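Local structure of oligopeptide ABC transporter, periplasmic oligopeptide-binding protein, putative (Thermotoga maritima MSB8, 5IPW) at residues V104-N107 / G108-Y111. The protein is a putative periplasmic oligopeptide-binding protein, probably the substrate-capturing component of an ABC transporter for peptide uptake. Residues are numbered along the deposited sequence; the frame is centred on the assembly and turned at random.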
loop_
_atom_site.group_PDB
_atom_site.type_symbol
_atom_site.label_atom_id
_atom_site.label_comp_id
_atom_site.label_asym_id
_atom_site.label_seq_id
_atom_site.Cartn_x
_atom_site.Cartn_y
_atom_site.Cartn_z
ATOM N N VAL A 104 17.863 -15.661 -1.265
ATOM C CA VAL A 104 17.777 -15.446 0.177
ATOM C C VAL A 104 18.613 -16.514 0.874
ATOM O O VAL A 104 18.309 -17.705 0.760
ATOM C CB VAL A 104 16.327 -15.546 0.681
ATOM C CG1 VAL A 104 16.238 -15.044 2.116
ATOM C CG2 VAL A 104 15.386 -14.767 -0.226
ATOM N N LEU A 105 19.655 -16.092 1.592
ATOM C CA LEU A 105 20.602 -17.028 2.207
ATOM C C LEU A 105 20.764 -16.791 3.703
ATOM O O LEU A 105 20.287 -15.786 4.237
ATOM C CB LEU A 105 21.967 -16.944 1.515
ATOM C CG LEU A 105 21.987 -17.133 -0.002
ATOM C CD1 LEU A 105 23.390 -16.925 -0.551
ATOM C CD2 LEU A 105 21.466 -18.509 -0.390
ATOM N N GLU A 106 21.440 -17.736 4.363
ATOM C CA GLU A 106 21.697 -17.687 5.806
ATOM C C GLU A 106 20.418 -17.376 6.576
ATOM O O GLU A 106 20.389 -16.494 7.435
ATOM C CB GLU A 106 22.801 -16.669 6.126
ATOM C CG GLU A 106 24.181 -17.070 5.609
ATOM C CD GLU A 106 25.240 -15.992 5.805
ATOM O OE1 GLU A 106 25.189 -15.252 6.818
ATOM O OE2 GLU A 106 26.134 -15.888 4.937
ATOM N N ASN A 107 19.360 -18.109 6.239
ATOM C CA ASN A 107 18.037 -17.901 6.813
ATOM C C ASN A 107 17.661 -16.419 6.916
ATOM O O ASN A 107 17.502 -15.877 8.007
ATOM C CB ASN A 107 17.944 -18.583 8.187
ATOM C CG ASN A 107 16.526 -18.587 8.746
ATOM O OD1 ASN A 107 15.556 -18.794 8.009
ATOM N ND2 ASN A 107 16.398 -18.353 10.051
ATOM N N GLY A 108 17.546 -15.764 5.766
ATOM C CA GLY A 108 17.117 -14.365 5.711
ATOM C C GLY A 108 18.060 -13.374 6.367
ATOM O O GLY A 108 17.645 -12.287 6.769
ATOM N N ARG A 109 19.327 -13.745 6.487
ATOM C CA ARG A 109 20.332 -12.834 7.009
ATOM C C ARG A 109 20.909 -12.046 5.838
ATOM O O ARG A 109 21.088 -10.830 5.931
ATOM C CB ARG A 109 21.423 -13.607 7.763
ATOM C CG ARG A 109 22.439 -12.736 8.495
ATOM C CD ARG A 109 23.438 -13.552 9.317
ATOM N NE ARG A 109 22.941 -13.890 10.660
ATOM C CZ ARG A 109 22.298 -15.012 10.999
ATOM N NH1 ARG A 109 22.042 -15.965 10.104
ATOM N NH2 ARG A 109 21.903 -15.184 12.257
ATOM N N VAL A 110 21.184 -12.742 4.735
ATOM C CA VAL A 110 21.723 -12.098 3.544
ATOM C C VAL A 110 20.805 -12.287 2.333
ATOM O O VAL A 110 20.129 -13.317 2.190
ATOM C CB VAL A 110 23.172 -12.560 3.208
ATOM C CG1 VAL A 110 23.867 -13.129 4.436
ATOM C CG2 VAL A 110 23.205 -13.577 2.080
ATOM N N TYR A 111 20.804 -11.274 1.468
ATOM C CA TYR A 111 20.070 -11.299 0.206
ATOM C C TYR A 111 21.005 -10.902 -0.921
ATOM O O TYR A 111 21.711 -9.900 -0.817
ATOM C CB TYR A 111 18.895 -10.327 0.255
ATOM C CG TYR A 111 17.893 -10.637 1.340
ATOM C CD1 TYR A 111 18.033 -10.101 2.614
ATOM C CD2 TYR A 111 16.808 -11.473 1.093
ATOM C CE1 TYR A 111 17.116 -10.382 3.613
ATOM C CE2 TYR A 111 15.884 -11.759 2.084
ATOM C CZ TYR A 111 16.043 -11.212 3.343
ATOM O OH TYR A 111 15.127 -11.490 4.330
#
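Leu105 and Val110 close the ladder of a tight beta hairpin through a reciprocal pair of backbone hydrogen bonds. Leu105 N donates to Val110 O at 2.9 Å, almost straight at 172°, and Val110 N returns a longer bond to Leu105 O. That same carbonyl oxygen also accepts from Arg109 N at 3.2 Å, so the successive amides of Arg109 and Val110 converge on one acceptor. The bond from Arg109 N lies close to the line of the carbonyl, whereas Val110 N approaches from well above its plane. A further, weak bond runs from Arg109 N to Glu106 O. Glu106, Asn107 and Gly108 all adopt positive phi, and these three consecutive residues carry the chain round the reversal.

Apolar contacts divide between the two faces of the hairpin. On one, Val104 and Tyr111 lie side by side; with Val104 CG1 anti to the backbone N (chi1 -169°), that methyl meets Tyr111 CE2 obliquely at 3.3 Å. The phenol end lies alongside the turn near Gly108, where its OH is hydrogen-bonded to Tyr175 O, and Phe178 meets the ring. On the other, Leu105 CB rests against Val110 CG2 at 3.6 Å.

Charged side chains flank the bend without forming a salt bridge. Val110 CG1 sits over the flat face of the Glu106 carboxylate, a methyl against a charged group. Glu106 and Arg109 cross nearly at right angles; Glu106 OE1 stands 3.5 Å from Arg109 CD but 4.6 Å from Arg109 NH1, a separation at which attraction may still contribute.

Arg109 and Val110, both set against Leu105, make a classic beta bulge at the end of the hairpin that joins strands 94-105 and 110-115 of an antiparallel sheet in this family 5 solute-binding protein.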